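Local structure of phosphotriesterase family protein (Listeria monocytogenes serotype 4b str. H7858, 3PNZ) at residues A[93-98]-A[120-125]; A[186-191]-A[195-200]; A[214-219]-A[223-228]; A[232-237]-A[322-327]. The protein probably hydrolyses phosphorylated sugar lactones, as a zinc-dependent enzyme of the phosphotriesterase family with an amidohydrolase-type barrel. One frame throughout, in Å; residues are numbered along the deposited sequence.

In the fold
Taken from the N terminus, the four contacts come in series along the chain, and none nests within or crosses another. Contact 1 closes the loop after strand 88-92 onto helix 119-124. Contacts 2 and 3 each close a short strand-to-helix connection, joining the loops after strands 184-186 and 211-213 to helices 194-203 and 222-229; they touch. Contact 1 also touches contact 2, where Asn96 and Lys97 pack on His187. Contact 4 spans 84 intervening residues and brings the end of helix 310-325 back to strand 234-237, which directly follows the helix of contact 3. Contact 3 in turn touches contact 4, probably through a hydrogen bond from Met216 N to Ser236 O.

Contact 1. Residues A[93-98]-A[120-125]. With PO4 (phosphate ion), chain K.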
loop_
_atom_site.group_PDB
_atom_site.type_symbol
_atom_site.label_atom_id
_atom_site.label_comp_id
_atom_site.label_asym_id
_atom_site.label_seq_id
_atom_site.Cartn_x
_atom_site.Cartn_y
_atom_site.Cartn_z
ATOM N N ALA A 93 2.163 -3.733 -8.105
ATOM C CA ALA A 93 3.322 -3.867 -8.969
ATOM C C ALA A 93 4.390 -2.839 -8.596
ATOM O O ALA A 93 4.085 -1.810 -8.000
ATOM C CB ALA A 93 2.910 -3.670 -10.426
ATOM N N GLY A 94 5.641 -3.113 -8.933
ATOM C CA GLY A 94 6.673 -2.107 -8.752
ATOM C C GLY A 94 7.590 -2.347 -7.566
ATOM O O GLY A 94 7.908 -3.485 -7.248
ATOM N N PHE A 95 7.971 -1.263 -6.891
ATOM C CA PHE A 95 9.072 -1.289 -5.928
ATOM C C PHE A 95 8.652 -0.705 -4.574
ATOM O O PHE A 95 7.791 0.167 -4.521
ATOM C CB PHE A 95 10.252 -0.486 -6.497
ATOM C CG PHE A 95 10.534 -0.766 -7.949
ATOM C CD1 PHE A 95 11.439 -1.753 -8.318
ATOM C CD2 PHE A 95 9.889 -0.052 -8.944
ATOM C CE1 PHE A 95 11.696 -2.020 -9.649
ATOM C CE2 PHE A 95 10.139 -0.312 -10.284
ATOM C CZ PHE A 95 11.047 -1.301 -10.639
ATOM N N ASN A 96 9.269 -1.174 -3.484
ATOM C CA ASN A 96 8.898 -0.728 -2.128
ATOM C C ASN A 96 9.828 0.339 -1.541
ATOM O O ASN A 96 9.354 1.386 -1.099
ATOM C CB ASN A 96 8.768 -1.930 -1.179
ATOM C CG ASN A 96 8.305 -1.546 0.238
ATOM O OD1 ASN A 96 8.019 -2.422 1.055
ATOM N ND2 ASN A 96 8.234 -0.251 0.529
ATOM N N LYS A 97 11.139 0.080 -1.530
ATOM C CA LYS A 97 12.122 0.999 -0.936
ATOM C C LYS A 97 13.560 0.493 -1.149
ATOM O O LYS A 97 13.811 -0.705 -1.045
ATOM C CB LYS A 97 11.845 1.211 0.562
ATOM C CG LYS A 97 11.691 -0.074 1.374
ATOM C CD LYS A 97 11.030 0.222 2.709
ATOM C CE LYS A 97 10.754 -1.036 3.502
ATOM N NZ LYS A 97 9.887 -0.746 4.692
ATOM N N SER A 98 14.492 1.404 -1.418
ATOM C CA SER A 98 15.812 1.025 -1.933
ATOM C C SER A 98 16.715 0.237 -0.987
ATOM O O SER A 98 17.589 -0.492 -1.454
ATOM C CB SER A 98 16.576 2.236 -2.471
ATOM O OG SER A 98 16.977 3.096 -1.416
ATOM N N TYR A 120 19.500 -4.350 -6.565
ATOM C CA TYR A 120 20.345 -3.213 -6.891
ATOM C C TYR A 120 20.993 -3.430 -8.254
ATOM O O TYR A 120 21.017 -2.527 -9.086
ATOM C CB TYR A 120 21.449 -3.008 -5.848
ATOM C CG TYR A 120 21.133 -2.028 -4.733
ATOM C CD1 TYR A 120 21.211 -2.421 -3.398
ATOM C CD2 TYR A 120 20.784 -0.710 -5.010
ATOM C CE1 TYR A 120 20.938 -1.528 -2.369
ATOM C CE2 TYR A 120 20.501 0.191 -3.986
ATOM C CZ TYR A 120 20.584 -0.225 -2.668
ATOM O OH TYR A 120 20.317 0.658 -1.644
ATOM N N GLU A 121 21.533 -4.626 -8.476
ATOM C CA GLU A 121 22.218 -4.894 -9.733
ATOM C C GLU A 121 21.235 -4.775 -10.895
ATOM O O GLU A 121 21.533 -4.153 -11.914
ATOM C CB GLU A 121 22.882 -6.270 -9.728
ATOM C CG GLU A 121 23.745 -6.508 -10.970
ATOM C CD GLU A 121 24.359 -7.898 -11.028
ATOM O OE1 GLU A 121 25.495 -8.017 -11.537
ATOM O OE2 GLU A 121 23.714 -8.867 -10.571
ATOM N N TRP A 122 20.060 -5.371 -10.722
ATOM C CA TRP A 122 19.000 -5.312 -11.720
ATOM C C TRP A 122 18.635 -3.875 -12.062
ATOM O O TRP A 122 18.671 -3.470 -13.222
ATOM C CB TRP A 122 17.772 -6.071 -11.216
ATOM C CG TRP A 122 16.499 -5.822 -11.982
ATOM C CD1 TRP A 122 16.348 -5.758 -13.341
ATOM C CD2 TRP A 122 15.193 -5.636 -11.423
ATOM N NE1 TRP A 122 15.026 -5.530 -13.658
ATOM C CE2 TRP A 122 14.298 -5.450 -12.499
ATOM C CE3 TRP A 122 14.695 -5.590 -10.116
ATOM C CZ2 TRP A 122 12.934 -5.234 -12.307
ATOM C CZ3 TRP A 122 13.340 -5.373 -9.926
ATOM C CH2 TRP A 122 12.474 -5.200 -11.018
ATOM N N ILE A 123 18.299 -3.099 -11.037
ATOM C CA ILE A 123 17.795 -1.750 -11.239
ATOM C C ILE A 123 18.865 -0.817 -11.796
ATOM O O ILE A 123 18.582 0.024 -12.648
ATOM C CB ILE A 123 17.169 -1.202 -9.941
ATOM C CG1 ILE A 123 15.933 -2.037 -9.588
ATOM C CG2 ILE A 123 16.824 0.274 -10.098
ATOM C CD1 ILE A 123 15.398 -1.841 -8.178
ATOM N N GLU A 124 20.103 -0.995 -11.345
ATOM C CA GLU A 124 21.203 -0.170 -11.821
ATOM C C GLU A 124 21.499 -0.424 -13.302
ATOM O O GLU A 124 21.792 0.506 -14.056
ATOM C CB GLU A 124 22.455 -0.416 -10.969
ATOM C CG GLU A 124 23.690 0.322 -11.451
ATOM C CD GLU A 124 23.494 1.829 -11.504
ATOM O OE1 GLU A 124 23.563 2.473 -10.435
ATOM O OE2 GLU A 124 23.277 2.371 -12.614
ATOM N N ASN A 125 21.390 -1.681 -13.721
ATOM C CA ASN A 125 21.811 -2.070 -15.064
ATOM C C ASN A 125 20.691 -2.257 -16.083
ATOM O O ASN A 125 20.909 -2.797 -17.169
ATOM C CB ASN A 125 22.693 -3.316 -14.987
ATOM C CG ASN A 125 23.992 -3.055 -14.251
ATOM O OD1 ASN A 125 24.901 -2.417 -14.784
ATOM N ND2 ASN A 125 24.081 -3.530 -13.015
HETATM P P PO4 K . 6.796 -1.313 4.300
HETATM O O1 PO4 K . 6.788 -2.670 3.633
HETATM O O2 PO4 K . 7.514 -0.343 3.400
HETATM O O3 PO4 K . 5.402 -0.803 4.525
HETATM O O4 PO4 K . 7.453 -1.407 5.655
#
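Ser98 and Tyr120 mark the nearest backbone approach, their CA atoms 7.9 Å apart, where the irregular segment 93-98 runs past the last turn of helix 119-124. In this amidohydrolase-type beta/alpha barrel, segment 93-98 is in the loop following strand 88-92, and the contact joins it to a helix of the long connection that comes next. Phe95 does most of the packing. Its side chain and that of Trp122 approach from opposite directions, with Phe95 CE1 3.5 Å from Trp122 CH2. The two rings meet obliquely, their planes 38° apart and the centroid of the Phe95 ring 5.7 Å from that of the six-membered Trp122 ring. Trp122 reaches the loop with CG trans to its own backbone N (chi1 166°), and Ile123 CG1 lies over the rim of one indole face. The tip of Ile123 also slides past the phenyl ring, leaving CD1 4.0 Å from Phe95 CD1. Val135 of helix 128-140 and Thr169 of helix 164-180 add to the surroundings of Phe95, so the ring is buried among helices. Tyr120 reaches the far end of segment 93-98, with its OH 3.0 Å from Ser98 O, while Ser98 OG is hydrogen-bonded to Glu166. On the loop itself, a phosphate ion, probably from the crystallisation liquor, receives a hydrogen bond from Asn96 ND2 to its O2 at 3.0 Å. From its extended chain Lys97 NZ donates to phosphate O4 and to O2, each at 2.7 Å, so O2 is gripped by both Lys97 NZ and Asn96 ND2.

Contact 2. Residues A[186-191]-A[195-200]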
loop_
_atom_site.group_PDB
_atom_site.type_symbol
_atom_site.label_atom_id
_atom_site.label_comp_id
_atom_site.label_asym_id
_atom_site.label_seq_id
_atom_site.Cartn_x
_atom_site.Cartn_y
_atom_site.Cartn_z
ATOM N N SER A 186 2.768 5.408 -3.242
ATOM C CA SER A 186 4.171 5.603 -2.884
ATOM C C SER A 186 4.451 5.217 -1.435
ATOM O O SER A 186 3.584 5.314 -0.569
ATOM C CB SER A 186 4.615 7.045 -3.148
ATOM O OG SER A 186 4.081 7.936 -2.184
ATOM N N HIS A 187 5.667 4.744 -1.195
ATOM C CA HIS A 187 6.174 4.607 0.158
ATOM C C HIS A 187 6.954 5.873 0.482
ATOM O O HIS A 187 7.803 6.279 -0.296
ATOM C CB HIS A 187 7.115 3.407 0.241
ATOM C CG HIS A 187 7.957 3.391 1.475
ATOM N ND1 HIS A 187 7.611 2.679 2.600
ATOM C CD2 HIS A 187 9.134 4.000 1.760
ATOM C CE1 HIS A 187 8.539 2.847 3.531
ATOM N NE2 HIS A 187 9.475 3.643 3.044
ATOM N N THR A 188 6.640 6.511 1.606
ATOM C CA THR A 188 7.513 7.545 2.137
ATOM C C THR A 188 8.154 6.978 3.396
ATOM O O THR A 188 7.495 6.308 4.200
ATOM C CB THR A 188 6.789 8.869 2.469
ATOM O OG1 THR A 188 5.803 8.657 3.486
ATOM C CG2 THR A 188 6.142 9.477 1.222
ATOM N N GLU A 189 9.444 7.223 3.552
ATOM C CA GLU A 189 10.150 6.738 4.730
ATOM C C GLU A 189 9.932 7.739 5.862
ATOM O O GLU A 189 10.324 8.904 5.755
ATOM C CB GLU A 189 11.635 6.587 4.425
ATOM C CG GLU A 189 12.408 5.903 5.535
ATOM C CD GLU A 189 11.902 4.502 5.832
ATOM O OE1 GLU A 189 11.611 3.750 4.871
ATOM O OE2 GLU A 189 11.804 4.147 7.028
ATOM N N ALA A 190 9.279 7.292 6.930
ATOM C CA ALA A 190 8.930 8.180 8.042
ATOM C C ALA A 190 8.126 9.381 7.556
ATOM O O ALA A 190 8.197 10.463 8.130
ATOM C CB ALA A 190 10.195 8.637 8.797
ATOM N N GLY A 191 7.364 9.199 6.484
ATOM C CA GLY A 191 6.511 10.278 6.015
ATOM C C GLY A 191 7.237 11.451 5.382
ATOM O O GLY A 191 6.672 12.542 5.259
ATOM N N LEU A 195 6.596 16.003 -1.015
ATOM C CA LEU A 195 6.576 17.116 -1.955
ATOM C C LEU A 195 7.580 16.924 -3.088
ATOM O O LEU A 195 7.332 17.345 -4.222
ATOM C CB LEU A 195 6.811 18.440 -1.236
ATOM C CG LEU A 195 5.752 18.778 -0.183
ATOM C CD1 LEU A 195 6.168 20.045 0.568
ATOM C CD2 LEU A 195 4.374 18.934 -0.820
ATOM N N GLU A 196 8.712 16.294 -2.778
ATOM C CA GLU A 196 9.704 16.003 -3.803
ATOM C C GLU A 196 9.251 14.874 -4.738
ATOM O O GLU A 196 9.521 14.922 -5.943
ATOM C CB GLU A 196 11.066 15.692 -3.184
ATOM C CG GLU A 196 11.710 16.917 -2.516
ATOM C CD GLU A 196 11.123 17.241 -1.153
ATOM O OE1 GLU A 196 10.339 16.435 -0.612
ATOM O OE2 GLU A 196 11.460 18.311 -0.603
ATOM N N GLN A 197 8.573 13.866 -4.190
ATOM C CA GLN A 197 7.961 12.836 -5.022
ATOM C C GLN A 197 7.005 13.505 -5.999
ATOM O O GLN A 197 7.006 13.210 -7.193
ATOM C CB GLN A 197 7.168 11.843 -4.182
ATOM C CG GLN A 197 8.015 10.922 -3.314
ATOM C CD GLN A 197 7.164 9.898 -2.594
ATOM O OE1 GLN A 197 5.933 9.964 -2.621
ATOM N NE2 GLN A 197 7.816 8.941 -1.947
ATOM N N ILE A 198 6.190 14.409 -5.472
ATOM C CA ILE A 198 5.195 15.109 -6.281
ATOM C C ILE A 198 5.841 15.904 -7.418
ATOM O O ILE A 198 5.327 15.920 -8.533
ATOM C CB ILE A 198 4.278 15.983 -5.399
ATOM C CG1 ILE A 198 3.280 15.084 -4.658
ATOM C CG2 ILE A 198 3.575 17.061 -6.210
ATOM C CD1 ILE A 198 2.701 15.707 -3.409
ATOM N N GLU A 199 6.979 16.543 -7.153
ATOM C CA GLU A 199 7.644 17.304 -8.206
ATOM C C GLU A 199 8.088 16.402 -9.354
ATOM O O GLU A 199 7.975 16.771 -10.522
ATOM C CB GLU A 199 8.834 18.092 -7.658
ATOM C CG GLU A 199 8.427 19.368 -6.943
ATOM C CD GLU A 199 7.518 20.244 -7.796
ATOM O OE1 GLU A 199 7.834 20.450 -8.990
ATOM O OE2 GLU A 199 6.487 20.722 -7.272
ATOM N N ILE A 200 8.604 15.224 -9.025
ATOM C CA ILE A 200 9.027 14.289 -10.063
ATOM C C ILE A 200 7.824 13.817 -10.872
ATOM O O ILE A 200 7.880 13.727 -12.102
ATOM C CB ILE A 200 9.813 13.109 -9.488
ATOM C CG1 ILE A 200 11.147 13.614 -8.929
ATOM C CG2 ILE A 200 10.047 12.043 -10.571
ATOM C CD1 ILE A 200 11.892 12.594 -8.105
#
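Ser186 OG donates to Gln197 OE1 at 2.8 Å, the shortest polar link between strand 184-186 with its following loop and helix 194-203. It belongs to a beta-alpha unit of the TIM-type barrel, in which the helix after a strand reaches back to the strand's end with one side chain. Gln197 leaves the helix with CG trans to the carbonyl carbon (chi1 -70°) and stays extended beyond it, carrying the amide to the strand end and the loop. Its other end is used as well: Gln197 NE2 donates to His187 O at 3.1 Å, with a bent N-H...O angle of 137°. The acceptor lies close to the plane of the amide, whereas the donor stands well above the carbonyl plane of His187. NE2 is also hydrogen-bonded to Thr157 in the structure, so both ends of this buried amide are satisfied and its rotation is fixed. The Thr188 side chain crosses that of Gln197 at about a right angle, its CG2 3.6 Å from Gln197 NE2; the hydroxyl of Thr188 turns instead to Gly214 O. These bonds give Gln197 a second-shell place, because the backbone it holds carries the metal ligand His187. ND1 of His187 coordinates a zinc ion shared with His215 and the carboxylated Lys154. At the other ring nitrogen a carboxylate helps to hold the ring's rotation: His187 NE2 donates to Glu189 OE1 at 2.8 Å, with the acceptor near the ring plane, the donor well above the carboxylate plane and an N-H...O angle of 153°.

Contact 3. Residues A[214-219]-A[223-228]; sequences GHMDRN and YYHKQV
Met216 and His225 carry the polar part of this contact, in which the loop after strand 211-213 meets helix 222-229 in a beta-alpha unit of the barrel. One clear hydrogen bond spans the two segments: His225 NE2 donates to Met216 O at 2.9 Å, with an N-H...O angle of 144°. The oxygen lies at the edge of the imidazole near its plane, but the nitrogen stands 41° above the carbonyl plane. Asn219 O is also close to His225 NE2, yet its angle is too poor for a bond.

Sulfur-aromatic contacts come next. The Met216 chain, bent at chi2 and chi3, brings SD obliquely to 5.3 Å from the centroid of the Tyr224 ring, a Met-aromatic contact, with a similar oblique sulfur approach to the His225 ring, 5.2 Å from SD to centroid. Its methyl CE ends 3.8 Å from Tyr224 OH.

The third kind is amide against ring. Asn219 crosses Tyr224 at about a right angle and its ND2 is 3.3 Å from Tyr224 CE2, the amide and ring planes being 30° apart. ND2 and Tyr224 OH both hydrogen-bond to Gly191 O, which gives the two side chains a common acceptor.

The same loop carries His215, whose NE2 binds a zinc ion. Around the contact, Met216 touches Ala194 of helix 194-203, Met235 of strand 234-237 touches Met216 and His225, and Leu258 of helix 248-260 touches His225.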
loop_
_atom_site.group_PDB
_atom_site.type_symbol
_atom_site.label_atom_id
_atom_site.label_comp_id
_atom_site.label_asym_id
_atom_site.label_seq_id
_atom_site.Cartn_x
_atom_site.Cartn_y
_atom_site.Cartn_z
ATOM N N GLY A 214 1.740 6.773 0.927
ATOM C CA GLY A 214 1.781 5.940 2.117
ATOM C C GLY A 214 2.517 6.591 3.280
ATOM O O GLY A 214 3.376 7.456 3.083
ATOM N N HIS A 215 2.138 6.179 4.492
ATOM C CA HIS A 215 2.836 6.526 5.735
ATOM C C HIS A 215 2.785 8.009 6.117
ATOM O O HIS A 215 3.680 8.515 6.781
ATOM C CB HIS A 215 4.280 5.990 5.710
ATOM C CG HIS A 215 4.376 4.596 5.182
ATOM N ND1 HIS A 215 3.499 3.600 5.557
ATOM C CD2 HIS A 215 5.206 4.039 4.268
ATOM C CE1 HIS A 215 3.795 2.486 4.913
ATOM N NE2 HIS A 215 4.831 2.723 4.128
ATOM N N MET A 216 1.719 8.705 5.724
ATOM C CA MET A 216 1.578 10.104 6.118
ATOM C C MET A 216 1.430 10.278 7.637
ATOM O O MET A 216 1.732 11.339 8.187
ATOM C CB MET A 216 0.407 10.753 5.364
ATOM C CG MET A 216 0.701 11.008 3.893
ATOM S SD MET A 216 1.843 12.377 3.608
ATOM C CE MET A 216 3.430 11.534 3.654
ATOM N N ASP A 217 0.998 9.218 8.312
ATOM C CA ASP A 217 0.870 9.220 9.767
ATOM C C ASP A 217 2.222 9.240 10.481
ATOM O O ASP A 217 2.267 9.378 11.702
ATOM C CB ASP A 217 0.150 7.957 10.208
ATOM C CG ASP A 217 0.835 6.721 9.686
ATOM O OD1 ASP A 217 0.692 6.458 8.483
ATOM O OD2 ASP A 217 1.580 6.056 10.446
ATOM N N ARG A 218 3.316 9.084 9.738
ATOM C CA ARG A 218 4.642 9.080 10.368
ATOM C C ARG A 218 5.200 10.491 10.556
ATOM O O ARG A 218 6.178 10.685 11.280
ATOM C CB ARG A 218 5.641 8.229 9.575
ATOM C CG ARG A 218 5.353 6.722 9.582
ATOM C CD ARG A 218 5.661 6.066 10.941
ATOM N NE ARG A 218 7.036 6.325 11.366
ATOM C CZ ARG A 218 8.095 5.636 10.945
ATOM N NH1 ARG A 218 7.940 4.629 10.094
ATOM N NH2 ARG A 218 9.315 5.954 11.374
ATOM N N ASN A 219 4.583 11.469 9.899
ATOM C CA ASN A 219 5.068 12.851 9.939
ATOM C C ASN A 219 3.852 13.738 10.204
ATOM O O ASN A 219 3.236 14.273 9.277
ATOM C CB ASN A 219 5.745 13.166 8.603
ATOM C CG ASN A 219 6.475 14.487 8.590
ATOM O OD1 ASN A 219 6.436 15.259 9.552
ATOM N ND2 ASN A 219 7.162 14.756 7.477
ATOM N N TYR A 223 0.867 21.628 8.578
ATOM C CA TYR A 223 1.249 22.472 7.453
ATOM C C TYR A 223 1.682 21.619 6.264
ATOM O O TYR A 223 1.236 21.831 5.134
ATOM C CB TYR A 223 2.371 23.417 7.873
ATOM C CG TYR A 223 2.765 24.437 6.836
ATOM C CD1 TYR A 223 2.308 25.750 6.915
ATOM C CD2 TYR A 223 3.608 24.099 5.785
ATOM C CE1 TYR A 223 2.676 26.692 5.972
ATOM C CE2 TYR A 223 3.987 25.042 4.841
ATOM C CZ TYR A 223 3.522 26.330 4.941
ATOM O OH TYR A 223 3.906 27.251 3.998
ATOM N N TYR A 224 2.553 20.652 6.535
ATOM C CA TYR A 224 2.992 19.684 5.532
ATOM C C TYR A 224 1.819 18.872 4.988
ATOM O O TYR A 224 1.676 18.720 3.776
ATOM C CB TYR A 224 4.033 18.764 6.176
ATOM C CG TYR A 224 4.527 17.589 5.353
ATOM C CD1 TYR A 224 5.215 17.782 4.158
ATOM C CD2 TYR A 224 4.369 16.284 5.818
ATOM C CE1 TYR A 224 5.712 16.692 3.426
ATOM C CE2 TYR A 224 4.862 15.200 5.103
ATOM C CZ TYR A 224 5.531 15.410 3.917
ATOM O OH TYR A 224 6.030 14.312 3.241
ATOM N N HIS A 225 0.972 18.354 5.872
ATOM C CA HIS A 225 -0.183 17.580 5.410
ATOM C C HIS A 225 -1.077 18.397 4.472
ATOM O O HIS A 225 -1.532 17.890 3.447
ATOM C CB HIS A 225 -0.991 17.061 6.594
ATOM C CG HIS A 225 -0.424 15.821 7.203
ATOM N ND1 HIS A 225 -0.975 15.219 8.310
ATOM C CD2 HIS A 225 0.641 15.063 6.852
ATOM C CE1 HIS A 225 -0.282 14.137 8.612
ATOM N NE2 HIS A 225 0.707 14.021 7.742
ATOM N N LYS A 226 -1.300 19.663 4.817
ATOM C CA LYS A 226 -2.114 20.542 3.974
ATOM C C LYS A 226 -1.442 20.834 2.628
ATOM O O LYS A 226 -2.114 20.899 1.589
ATOM C CB LYS A 226 -2.441 21.845 4.710
ATOM C CG LYS A 226 -3.250 22.839 3.873
ATOM C CD LYS A 226 -3.952 23.867 4.764
ATOM C CE LYS A 226 -4.868 24.766 3.937
ATOM N NZ LYS A 226 -5.528 25.801 4.781
ATOM N N GLN A 227 -0.118 21.009 2.633
ATOM C CA GLN A 227 0.621 21.162 1.379
ATOM C C GLN A 227 0.398 19.957 0.472
ATOM O O GLN A 227 0.170 20.097 -0.729
ATOM C CB GLN A 227 2.122 21.301 1.632
ATOM C CG GLN A 227 2.605 22.640 2.160
ATOM C CD GLN A 227 4.105 22.592 2.426
ATOM O OE1 GLN A 227 4.567 21.812 3.261
ATOM N NE2 GLN A 227 4.868 23.407 1.707
ATOM N N VAL A 228 0.493 18.765 1.046
ATOM C CA VAL A 228 0.291 17.549 0.265
ATOM C C VAL A 228 -1.157 17.456 -0.205
ATOM O O VAL A 228 -1.426 17.192 -1.378
ATOM C CB VAL A 228 0.675 16.293 1.063
ATOM C CG1 VAL A 228 0.312 15.032 0.298
ATOM C CG2 VAL A 228 2.168 16.309 1.349
#

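Contact 4. Residues A[232-237]-A[322-327]; sequences GAFMSF and PARCFT
The Phe234 ring has Cys325 over one face and Arg324 at its rim. Cys325 CB stands 3.4 Å from the ring centroid and only 5° off the normal, a CH-pi contact, while Cys325 SG sits 4.0 Å from the same centroid, over the same face. Arg324 CG lies at the ring edge, in its plane. The guanidinium is in turn covered on one face by Phe234, with Phe234 CZ 3.3 Å from Arg324 CZ; the two planes are 39° apart, so the groups meet at an angle. A water lies at the guanidinium edge, accepting from Arg324 NH1 at 2.9 Å and donating to Gly232 O at 2.7 Å.

This is the start of barrel strand 234-237 packed against the end of helix 310-325, and the CA atoms of Phe234 and Cys325 are 7.1 Å apart. Arg324 can bend back to bring its guanidinium against Phe234 CZ because its chain turns at chi3 (71°) after leaving the helix extended. Cys325 also faces the Phe326 ring with SG, so the sulfur is held between two aromatic rings.

Chemically, the joint combines an apolar inner part, thiol and phenyl, with a charged outer rim. Arg324 NH1 also meets a glycerol, probably from the crystallisation liquor. Arg324 NH2 is held by Asp265 O, and this carbonyl and the water probably stabilise the cationic group while Phe234 CZ lies over one of its faces.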
loop_
_atom_site.group_PDB
_atom_site.type_symbol
_atom_site.label_atom_id
_atom_site.label_comp_id
_atom_site.label_asym_id
_atom_site.label_seq_id
_atom_site.Cartn_x
_atom_site.Cartn_y
_atom_site.Cartn_z
ATOM N N GLY A 232 -4.264 17.254 -4.292
ATOM C CA GLY A 232 -5.304 16.304 -4.634
ATOM C C GLY A 232 -4.942 14.857 -4.360
ATOM O O GLY A 232 -5.796 13.978 -4.446
ATOM N N ALA A 233 -3.679 14.604 -4.012
ATOM C CA ALA A 233 -3.239 13.256 -3.664
ATOM C C ALA A 233 -4.023 12.650 -2.505
ATOM O O ALA A 233 -4.444 13.343 -1.572
ATOM C CB ALA A 233 -1.745 13.247 -3.330
ATOM N N PHE A 234 -4.190 11.340 -2.569
ATOM C CA PHE A 234 -4.723 10.599 -1.445
ATOM C C PHE A 234 -3.626 10.470 -0.398
ATOM O O PHE A 234 -2.444 10.383 -0.733
ATOM C CB PHE A 234 -5.225 9.224 -1.882
ATOM C CG PHE A 234 -6.517 9.280 -2.665
ATOM C CD1 PHE A 234 -7.736 9.172 -2.017
ATOM C CD2 PHE A 234 -6.501 9.461 -4.040
ATOM C CE1 PHE A 234 -8.932 9.222 -2.741
ATOM C CE2 PHE A 234 -7.682 9.517 -4.770
ATOM C CZ PHE A 234 -8.896 9.396 -4.115
ATOM N N MET A 235 -4.033 10.460 0.864
ATOM C CA MET A 235 -3.079 10.428 1.974
ATOM C C MET A 235 -3.416 9.266 2.868
ATOM O O MET A 235 -4.510 9.198 3.437
ATOM C CB MET A 235 -3.114 11.746 2.734
ATOM C CG MET A 235 -2.693 12.902 1.832
ATOM S SD MET A 235 -2.856 14.483 2.632
ATOM C CE MET A 235 -1.524 14.338 3.846
ATOM N N SER A 236 -2.477 8.330 2.962
ATOM C CA SER A 236 -2.704 7.084 3.660
ATOM C C SER A 236 -2.195 7.171 5.098
ATOM O O SER A 236 -0.998 7.371 5.339
ATOM C CB SER A 236 -2.027 5.928 2.916
ATOM O OG SER A 236 -2.273 4.694 3.572
ATOM N N PHE A 237 -3.118 7.042 6.043
ATOM C CA PHE A 237 -2.773 6.911 7.456
ATOM C C PHE A 237 -2.786 5.420 7.759
ATOM O O PHE A 237 -3.838 4.838 8.037
ATOM C CB PHE A 237 -3.764 7.691 8.328
ATOM C CG PHE A 237 -3.605 9.179 8.226
ATOM C CD1 PHE A 237 -3.047 9.913 9.269
ATOM C CD2 PHE A 237 -3.984 9.849 7.069
ATOM C CE1 PHE A 237 -2.879 11.283 9.162
ATOM C CE2 PHE A 237 -3.818 11.227 6.948
ATOM C CZ PHE A 237 -3.265 11.948 7.997
ATOM N N PRO A 322 -11.443 4.806 -0.963
ATOM C CA PRO A 322 -10.768 3.733 -1.709
ATOM C C PRO A 322 -11.426 3.451 -3.065
ATOM O O PRO A 322 -10.733 3.124 -4.021
ATOM C CB PRO A 322 -10.915 2.509 -0.792
ATOM C CG PRO A 322 -11.069 3.084 0.585
ATOM C CD PRO A 322 -11.803 4.394 0.408
ATOM N N ALA A 323 -12.745 3.573 -3.149
ATOM C CA ALA A 323 -13.417 3.351 -4.436
ATOM C C ALA A 323 -13.005 4.397 -5.471
ATOM O O ALA A 323 -12.937 4.102 -6.663
ATOM C CB ALA A 323 -14.926 3.336 -4.254
ATOM N N ARG A 324 -12.729 5.617 -5.027
ATOM C CA ARG A 324 -12.248 6.657 -5.925
ATOM C C ARG A 324 -10.765 6.470 -6.262
ATOM O O ARG A 324 -10.351 6.612 -7.415
ATOM C CB ARG A 324 -12.496 8.050 -5.332
ATOM C CG ARG A 324 -12.103 9.193 -6.274
ATOM C CD ARG A 324 -12.652 10.557 -5.840
ATOM N NE ARG A 324 -12.010 11.091 -4.636
ATOM C CZ ARG A 324 -10.985 11.943 -4.638
ATOM N NH1 ARG A 324 -10.461 12.368 -5.784
ATOM N NH2 ARG A 324 -10.472 12.369 -3.486
ATOM N N CYS A 325 -9.973 6.119 -5.254
ATOM C CA CYS A 325 -8.525 6.034 -5.420
ATOM C C CYS A 325 -8.086 4.856 -6.292
ATOM O O CYS A 325 -7.253 5.013 -7.182
ATOM C CB CYS A 325 -7.835 5.974 -4.050
ATOM S SG CYS A 325 -6.023 5.817 -4.138
ATOM N N PHE A 326 -8.664 3.682 -6.054
ATOM C CA PHE A 326 -8.126 2.466 -6.652
ATOM C C PHE A 326 -8.709 2.089 -8.018
ATOM O O PHE A 326 -8.347 1.065 -8.584
ATOM C CB PHE A 326 -8.204 1.308 -5.655
ATOM C CG PHE A 326 -7.373 1.548 -4.425
ATOM C CD1 PHE A 326 -5.987 1.558 -4.511
ATOM C CD2 PHE A 326 -7.977 1.815 -3.202
ATOM C CE1 PHE A 326 -5.209 1.806 -3.383
ATOM C CE2 PHE A 326 -7.202 2.062 -2.072
ATOM C CZ PHE A 326 -5.824 2.052 -2.170
ATOM N N THR A 327 -9.578 2.935 -8.558
ATOM C CA THR A 327 -10.073 2.708 -9.914
ATOM C C THR A 327 -8.995 3.056 -10.925
ATOM O O THR A 327 -8.246 4.018 -10.738
ATOM C CB THR A 327 -11.276 3.580 -10.215
ATOM O OG1 THR A 327 -10.900 4.953 -10.039
ATOM C CG2 THR A 327 -12.432 3.229 -9.292
HETATM O O HOH W 1 -8.444 14.194 -4.834
#